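Local atomic coordinates of mandelate racemase/muconate lactonizing enzyme-like protein (Rubrobacter xylanophilus DSM 9941, PDB entry 2QQ6), a protein that is of uncertain specific function but belongs to the enolase superfamily, binds magnesium and probably acts as a lyase. Residues 127-132 and 151-156; 135-140 and 218-223. All blocks are in the same frame, centred on the assembly; numbering follows the deposited sequence.

Contact 1 of 2, residues 127-132 and 151-156; sequences DCNAGT and EEYIAV
Cys-128 and Val-156 meet side chain to side chain where the loop leaving strand 121-127 passes helix 149-162. The methyl CG1 of Val-156 touches Cys-128 CB at 3.7 Å and lies 3.8 Å from Cys-128 SG. It can do so because CG1 stands anti to the backbone N of the valine (chi1 177°), while CG2 takes the position anti to the carbonyl carbon. One helical turn earlier, Tyr-153 offers the CD2-CE2 side of its ring to the loop. The carbonyl oxygen of Cys-128 sits at the ring edge, near the ring plane, 3.9 Å from Tyr-153 CD2. The carboxamide of Asn-129 approaches the neighbouring ring carbon obliquely, its CG 4.1 Å from Tyr-153 CE2 and the amide plane turned 41° from that of the ring. An alanine in place of Asn-129 would probably open a gap beside CE2 and let the tyrosine ring shift. The same ring makes a cation-pi contact with Arg-199. Within the loop, Asn-129 O accepts from the backbone N of Thr-132 and from its hydroxyl, OG1 of Thr-132 lying 3.1 Å from Asn-129 O; both donors come from one face of the carbonyl plane, with OG1 well above it. The two bonds close a short turn from Asn-129 to Thr-132. Cys-128 and Asn-129 also rest on strand 167-171. The side chain of Asn-129 is about 9 Å from the bound magnesium ion, so the loop starts close to the metal site. Strand 121-127, helix 149-162 and the parallel neighbouring strand 167-171 form a beta-alpha-beta crossover of the enolase-superfamily barrel, and here the loop at the strand's C-terminal end packs on the helix of that unit.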
ATOM      1  N   ASP B 127     -11.164  10.767 -21.574  1.00 44.05           N
ATOM      2  CA  ASP B 127     -10.804   9.369 -21.737  1.00 44.96           C
ATOM      3  C   ASP B 127     -11.907   8.771 -22.617  1.00 43.31           C
ATOM      4  O   ASP B 127     -13.087   8.822 -22.266  1.00 43.53           O
ATOM      5  CB  ASP B 127     -10.753   8.684 -20.365  1.00 46.31           C
ATOM      6  CG  ASP B 127     -10.173   7.283 -20.433  1.00 49.31           C
ATOM      7  OD1 ASP B 127     -10.842   6.374 -20.979  1.00 49.54           O
ATOM      8  OD2 ASP B 127      -9.036   7.094 -19.944  1.00 51.67           O
ATOM      9  N   CYS B 128     -11.532   8.226 -23.765  1.00 41.01           N
ATOM     10  CA  CYS B 128     -12.522   7.659 -24.662  1.00 40.09           C
ATOM     11  C   CYS B 128     -12.593   6.160 -24.535  1.00 40.79           C
ATOM     12  O   CYS B 128     -12.606   5.458 -25.533  1.00 40.79           O
ATOM     13  CB  CYS B 128     -12.198   8.018 -26.107  1.00 38.80           C
ATOM     14  SG  CYS B 128     -12.149   9.778 -26.433  1.00 39.51           S
ATOM     15  N   ASN B 129     -12.636   5.670 -23.305  1.00 43.21           N
ATOM     16  CA  ASN B 129     -12.713   4.234 -23.050  1.00 45.38           C
ATOM     17  C   ASN B 129     -13.433   4.016 -21.721  1.00 46.88           C
ATOM     18  O   ASN B 129     -13.444   2.908 -21.176  1.00 46.46           O
ATOM     19  CB  ASN B 129     -11.300   3.643 -22.988  1.00 45.70           C
ATOM     20  CG  ASN B 129     -11.075   2.558 -24.025  1.00 45.95           C
ATOM     21  OD1 ASN B 129     -11.709   1.501 -23.977  1.00 46.89           O
ATOM     22  ND2 ASN B 129     -10.174   2.815 -24.972  1.00 45.97           N
ATOM     23  N   ALA B 130     -14.053   5.090 -21.237  1.00 48.75           N
ATOM     24  CA  ALA B 130     -14.764   5.129 -19.965  1.00 50.35           C
ATOM     25  C   ALA B 130     -15.733   3.989 -19.603  1.00 50.56           C
ATOM     26  O   ALA B 130     -15.746   3.529 -18.459  1.00 50.95           O
ATOM     27  CB  ALA B 130     -15.481   6.479 -19.843  1.00 51.38           C
ATOM     28  N   GLY B 131     -16.540   3.528 -20.552  1.00 51.03           N
ATOM     29  CA  GLY B 131     -17.491   2.472 -20.230  1.00 53.43           C
ATOM     30  C   GLY B 131     -17.015   1.024 -20.307  1.00 54.57           C
ATOM     31  O   GLY B 131     -17.692   0.124 -19.788  1.00 54.51           O
ATOM     32  N   THR B 132     -15.865   0.801 -20.949  1.00 57.46           N
ATOM     33  CA  THR B 132     -15.265  -0.528 -21.137  1.00 59.11           C
ATOM     34  C   THR B 132     -14.696  -1.114 -19.853  1.00 57.80           C
ATOM     35  O   THR B 132     -14.321  -2.293 -19.797  1.00 57.71           O
ATOM     36  CB  THR B 132     -14.082  -0.469 -22.124  1.00 60.72           C
ATOM     37  OG1 THR B 132     -14.260   0.622 -23.046  1.00 62.32           O
ATOM     38  CG2 THR B 132     -13.954  -1.812 -22.881  1.00 62.27           C
ATOM     39  N   GLU B 151     -14.586   1.916 -35.559  1.00 56.62           N
ATOM     40  CA  GLU B 151     -15.707   2.805 -35.837  1.00 56.96           C
ATOM     41  C   GLU B 151     -16.161   3.413 -34.507  1.00 55.05           C
ATOM     42  O   GLU B 151     -16.084   4.624 -34.301  1.00 53.89           O
ATOM     43  CB  GLU B 151     -16.883   2.027 -36.460  1.00 59.63           C
ATOM     44  CG  GLU B 151     -16.748   1.627 -37.936  1.00 63.90           C
ATOM     45  CD  GLU B 151     -18.017   0.921 -38.486  1.00 68.21           C
ATOM     46  OE1 GLU B 151     -19.144   1.452 -38.316  1.00 69.62           O
ATOM     47  OE2 GLU B 151     -17.893  -0.165 -39.101  1.00 70.07           O
ATOM     48  N   GLU B 152     -16.625   2.550 -33.610  1.00 53.14           N
ATOM     49  CA  GLU B 152     -17.109   2.973 -32.305  1.00 53.48           C
ATOM     50  C   GLU B 152     -16.177   3.967 -31.624  1.00 51.07           C
ATOM     51  O   GLU B 152     -16.622   4.940 -31.014  1.00 50.43           O
ATOM     52  CB  GLU B 152     -17.308   1.755 -31.392  1.00 57.42           C
ATOM     53  CG  GLU B 152     -18.495   0.848 -31.752  1.00 62.41           C
ATOM     54  CD  GLU B 152     -18.386   0.224 -33.141  1.00 65.89           C
ATOM     55  OE1 GLU B 152     -17.339  -0.409 -33.421  1.00 67.16           O
ATOM     56  OE2 GLU B 152     -19.348   0.359 -33.944  1.00 65.59           O
ATOM     57  N   TYR B 153     -14.877   3.737 -31.732  1.00 48.79           N
ATOM     58  CA  TYR B 153     -13.940   4.637 -31.088  1.00 46.50           C
ATOM     59  C   TYR B 153     -13.835   5.990 -31.760  1.00 44.05           C
ATOM     60  O   TYR B 153     -13.741   7.007 -31.080  1.00 43.02           O
ATOM     61  CB  TYR B 153     -12.570   3.961 -30.950  1.00 48.09           C
ATOM     62  CG  TYR B 153     -12.639   2.799 -29.984  1.00 47.20           C
ATOM     63  CD1 TYR B 153     -13.027   1.535 -30.420  1.00 47.46           C
ATOM     64  CD2 TYR B 153     -12.465   3.000 -28.612  1.00 45.53           C
ATOM     65  CE1 TYR B 153     -13.254   0.503 -29.518  1.00 47.46           C
ATOM     66  CE2 TYR B 153     -12.694   1.979 -27.705  1.00 45.51           C
ATOM     67  CZ  TYR B 153     -13.092   0.733 -28.164  1.00 46.36           C
ATOM     68  OH  TYR B 153     -13.363  -0.284 -27.277  1.00 47.02           O
ATOM     69  N   ILE B 154     -13.866   6.013 -33.087  1.00 41.56           N
ATOM     70  CA  ILE B 154     -13.795   7.281 -33.797  1.00 39.26           C
ATOM     71  C   ILE B 154     -15.049   8.107 -33.450  1.00 38.50           C
ATOM     72  O   ILE B 154     -15.005   9.337 -33.343  1.00 36.29           O
ATOM     73  CB  ILE B 154     -13.707   7.059 -35.329  1.00 38.23           C
ATOM     74  CG1 ILE B 154     -12.456   6.256 -35.675  1.00 38.37           C
ATOM     75  CG2 ILE B 154     -13.640   8.392 -36.052  1.00 38.51           C
ATOM     76  CD1 ILE B 154     -12.206   6.118 -37.177  1.00 37.87           C
ATOM     77  N   ALA B 155     -16.164   7.412 -33.263  1.00 38.10           N
ATOM     78  CA  ALA B 155     -17.415   8.071 -32.922  1.00 38.44           C
ATOM     79  C   ALA B 155     -17.205   8.842 -31.635  1.00 38.13           C
ATOM     80  O   ALA B 155     -17.455  10.040 -31.567  1.00 38.89           O
ATOM     81  CB  ALA B 155     -18.532   7.045 -32.745  1.00 35.99           C
ATOM     82  N   VAL B 156     -16.736   8.153 -30.608  1.00 38.20           N
ATOM     83  CA  VAL B 156     -16.506   8.816 -29.342  1.00 39.83           C
ATOM     84  C   VAL B 156     -15.490   9.939 -29.495  1.00 40.27           C
ATOM     85  O   VAL B 156     -15.752  11.072 -29.091  1.00 40.70           O
ATOM     86  CB  VAL B 156     -16.026   7.821 -28.289  1.00 40.45           C
ATOM     87  CG1 VAL B 156     -15.728   8.544 -26.984  1.00 41.01           C
ATOM     88  CG2 VAL B 156     -17.097   6.758 -28.080  1.00 41.16           C
TER

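Contact 2 of 2, residues 135-140 and 218-223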
ATOM      1  N   ALA B 135     -12.854  -3.951 -13.401  1.00 47.90           N
ATOM      2  CA  ALA B 135     -12.262  -3.532 -12.141  1.00 45.94           C
ATOM      3  C   ALA B 135     -10.747  -3.436 -12.288  1.00 45.68           C
ATOM      4  O   ALA B 135     -10.105  -2.576 -11.678  1.00 46.69           O
ATOM      5  CB  ALA B 135     -12.605  -4.517 -11.065  1.00 46.20           C
ATOM      6  N   ALA B 136     -10.176  -4.326 -13.097  1.00 43.92           N
ATOM      7  CA  ALA B 136      -8.740  -4.344 -13.316  1.00 42.36           C
ATOM      8  C   ALA B 136      -8.364  -3.736 -14.659  1.00 43.03           C
ATOM      9  O   ALA B 136      -7.362  -4.113 -15.254  1.00 43.45           O
ATOM     10  CB  ALA B 136      -8.219  -5.759 -13.221  1.00 40.44           C
ATOM     11  N   ALA B 137      -9.170  -2.804 -15.147  1.00 44.17           N
ATOM     12  CA  ALA B 137      -8.890  -2.122 -16.415  1.00 44.61           C
ATOM     13  C   ALA B 137      -8.901  -2.988 -17.669  1.00 45.18           C
ATOM     14  O   ALA B 137      -8.300  -2.625 -18.685  1.00 44.40           O
ATOM     15  CB  ALA B 137      -7.553  -1.380 -16.325  1.00 45.93           C
ATOM     16  N   HIS B 138      -9.566  -4.137 -17.602  1.00 45.87           N
ATOM     17  CA  HIS B 138      -9.659  -5.000 -18.774  1.00 46.64           C
ATOM     18  C   HIS B 138     -10.877  -4.589 -19.603  1.00 47.13           C
ATOM     19  O   HIS B 138     -11.804  -3.958 -19.087  1.00 46.90           O
ATOM     20  CB  HIS B 138      -9.724  -6.453 -18.335  1.00 46.44           C
ATOM     21  CG  HIS B 138      -8.402  -6.982 -17.880  1.00 46.83           C
ATOM     22  ND1 HIS B 138      -7.316  -7.080 -18.725  1.00 46.97           N
ATOM     23  CD2 HIS B 138      -7.973  -7.402 -16.667  1.00 46.28           C
ATOM     24  CE1 HIS B 138      -6.276  -7.537 -18.051  1.00 47.37           C
ATOM     25  NE2 HIS B 138      -6.647  -7.741 -16.800  1.00 46.15           N
ATOM     26  N   HIS B 139     -10.875  -4.918 -20.888  1.00 47.51           N
ATOM     27  CA  HIS B 139     -11.978  -4.494 -21.735  1.00 48.49           C
ATOM     28  C   HIS B 139     -13.070  -5.511 -21.928  1.00 49.87           C
ATOM     29  O   HIS B 139     -12.863  -6.590 -22.481  1.00 51.45           O
ATOM     30  CB  HIS B 139     -11.432  -3.992 -23.065  1.00 47.92           C
ATOM     31  CG  HIS B 139     -10.411  -2.912 -22.895  1.00 47.34           C
ATOM     32  ND1 HIS B 139      -9.103  -3.180 -22.555  1.00 46.41           N
ATOM     33  CD2 HIS B 139     -10.533  -1.564 -22.896  1.00 46.27           C
ATOM     34  CE1 HIS B 139      -8.462  -2.043 -22.349  1.00 45.67           C
ATOM     35  NE2 HIS B 139      -9.307  -1.049 -22.548  1.00 45.76           N
ATOM     36  N   ILE B 140     -14.244  -5.113 -21.448  1.00 50.62           N
ATOM     37  CA  ILE B 140     -15.472  -5.894 -21.457  1.00 51.07           C
ATOM     38  C   ILE B 140     -16.122  -6.140 -22.820  1.00 51.75           C
ATOM     39  O   ILE B 140     -15.949  -5.360 -23.760  1.00 51.36           O
ATOM     40  CB  ILE B 140     -16.511  -5.203 -20.551  1.00 50.49           C
ATOM     41  CG1 ILE B 140     -16.849  -3.819 -21.128  1.00 49.97           C
ATOM     42  CG2 ILE B 140     -15.956  -5.077 -19.133  1.00 50.01           C
ATOM     43  CD1 ILE B 140     -17.733  -2.965 -20.250  1.00 48.39           C
ATOM     44  N   HIS B 218      -2.010   0.441 -19.859  1.00 31.93           N
ATOM     45  CA  HIS B 218      -2.344  -0.177 -18.584  1.00 30.59           C
ATOM     46  C   HIS B 218      -1.259  -1.089 -18.038  1.00 29.41           C
ATOM     47  O   HIS B 218      -1.545  -2.080 -17.376  1.00 27.34           O
ATOM     48  CB  HIS B 218      -3.676  -0.921 -18.707  1.00 30.96           C
ATOM     49  CG  HIS B 218      -4.851   0.003 -18.798  1.00 31.05           C
ATOM     50  ND1 HIS B 218      -5.767  -0.051 -19.826  1.00 31.03           N
ATOM     51  CD2 HIS B 218      -5.210   1.061 -18.033  1.00 30.70           C
ATOM     52  CE1 HIS B 218      -6.631   0.937 -19.694  1.00 30.46           C
ATOM     53  NE2 HIS B 218      -6.315   1.630 -18.614  1.00 30.11           N
ATOM     54  N   GLY B 219      -0.009  -0.722 -18.334  1.00 29.41           N
ATOM     55  CA  GLY B 219       1.180  -1.455 -17.913  1.00 29.55           C
ATOM     56  C   GLY B 219       1.057  -2.960 -17.853  1.00 30.04           C
ATOM     57  O   GLY B 219       0.982  -3.538 -16.772  1.00 29.49           O
ATOM     58  N   ARG B 220       1.072  -3.603 -19.015  1.00 29.96           N
ATOM     59  CA  ARG B 220       0.922  -5.053 -19.074  1.00 29.49           C
ATOM     60  C   ARG B 220       2.019  -5.762 -19.855  1.00 31.54           C
ATOM     61  O   ARG B 220       1.941  -6.981 -20.014  1.00 32.78           O
ATOM     62  CB  ARG B 220      -0.400  -5.442 -19.757  1.00 27.43           C
ATOM     63  CG  ARG B 220      -1.586  -4.535 -19.532  1.00 25.69           C
ATOM     64  CD  ARG B 220      -2.401  -4.942 -18.334  1.00 23.85           C
ATOM     65  NE  ARG B 220      -3.689  -4.261 -18.344  1.00 24.91           N
ATOM     66  CZ  ARG B 220      -4.597  -4.370 -17.386  1.00 25.34           C
ATOM     67  NH1 ARG B 220      -4.363  -5.136 -16.326  1.00 26.02           N
ATOM     68  NH2 ARG B 220      -5.739  -3.714 -17.489  1.00 22.58           N
ATOM     69  N   PHE B 221       3.036  -5.046 -20.335  1.00 31.12           N
ATOM     70  CA  PHE B 221       4.036  -5.716 -21.169  1.00 28.95           C
ATOM     71  C   PHE B 221       5.501  -5.739 -20.784  1.00 27.59           C
ATOM     72  O   PHE B 221       5.981  -4.912 -20.007  1.00 26.23           O
ATOM     73  CB  PHE B 221       3.899  -5.189 -22.591  1.00 28.17           C
ATOM     74  CG  PHE B 221       2.480  -4.968 -22.987  1.00 29.88           C
ATOM     75  CD1 PHE B 221       1.811  -3.813 -22.598  1.00 29.90           C
ATOM     76  CD2 PHE B 221       1.779  -5.949 -23.682  1.00 30.49           C
ATOM     77  CE1 PHE B 221       0.469  -3.641 -22.896  1.00 31.74           C
ATOM     78  CE2 PHE B 221       0.433  -5.789 -23.987  1.00 28.86           C
ATOM     79  CZ  PHE B 221      -0.224  -4.638 -23.595  1.00 30.42           C
ATOM     80  N   ASP B 222       6.193  -6.715 -21.365  1.00 26.32           N
ATOM     81  CA  ASP B 222       7.615  -6.929 -21.155  1.00 25.13           C
ATOM     82  C   ASP B 222       8.435  -5.915 -21.936  1.00 23.78           C
ATOM     83  O   ASP B 222       7.930  -5.212 -22.811  1.00 23.73           O
ATOM     84  CB  ASP B 222       8.024  -8.337 -21.594  1.00 26.03           C
ATOM     85  CG  ASP B 222       7.673  -8.619 -23.038  1.00 28.45           C
ATOM     86  OD1 ASP B 222       7.613  -7.654 -23.835  1.00 30.88           O
ATOM     87  OD2 ASP B 222       7.471  -9.803 -23.384  1.00 28.67           O
ATOM     88  N   ILE B 223       9.719  -5.872 -21.626  1.00 22.04           N
ATOM     89  CA  ILE B 223      10.618  -4.944 -22.272  1.00 21.70           C
ATOM     90  C   ILE B 223      10.523  -4.946 -23.797  1.00 22.03           C
ATOM     91  O   ILE B 223      10.292  -3.894 -24.402  1.00 21.41           O
ATOM     92  CB  ILE B 223      12.080  -5.204 -21.812  1.00 20.30           C
ATOM     93  CG1 ILE B 223      12.274  -4.652 -20.396  1.00 16.86           C
ATOM     94  CG2 ILE B 223      13.059  -4.562 -22.767  1.00 20.33           C
ATOM     95  CD1 ILE B 223      12.134  -3.154 -20.319  1.00 13.35           C
TER
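His-218 receives the methyl of Ala-137 on one ring face: CB lies 3.8 Å from the ring centroid and almost on its normal, a CH-pi contact. The imidazole of His-139 reaches the ring edge tip to tip, its CE1 4.2 Å from His-218 ND1. Each ring is hydrogen-bonded to an aspartate, His-218 ND1 to Asp-173 and His-139 NE2 to Asp-171, which probably limits their rotation. After Gly-219 the chain reaches Arg-220, which buries more surface here than any other residue. Its side chain bends at chi2 (-90°), beyond which the guanidinium comes up to the backbone of 136-137. Arg-220 NH2 gives Ala-136 O a hydrogen bond of 2.8 Å, nearly straight, lying in the guanidinium plane and in the carbonyl plane; NH1 adds a weak one to the same oxygen. One face of the guanidinium lies on the His-138 ring, centres 4.0 Å apart and planes 19° from parallel, in a stack with His-138 CE1 over the guanidinium, offset toward its rim. A salt bridge from NE to Asp-173 holds the group from another side and probably balances its charge. Phe-221 then pairs its backbone with Pro-244, and Asp-222 serves as N-cap of helix 223-233, its OD1 accepting from Ser-225 N. Phe-79 of the second subunit packs on Ala-137 and Arg-220 and meets the His-218 ring at about 90°. His-218 lies about 4 Å, side chain to ion, from the magnesium held by Asp-216, Glu-242 and Glu-268, placing the contact at the C-terminal mouth of the enolase-type barrel, beside its metal site.

Strand 121-127 leads into the long loop from which both contacts draw their first segments. Contact 1 closes that loop locally, returning 151-156, on the helix that follows, to 127-132 across 18 intervening residues. Contact 2 begins inside this span at 135-140 and ends at 218-223, past strands 167-171 and 212-216, so the two contacts cross rather than nest. They also touch, the backbone of Thr-132 probably accepting a hydrogen bond from Ile-140 N. Contact 1 thus joins the loop to helix 149-162 of its own unit, whereas contact 2 joins it to the loop before helix 223-233, beside the second subunit.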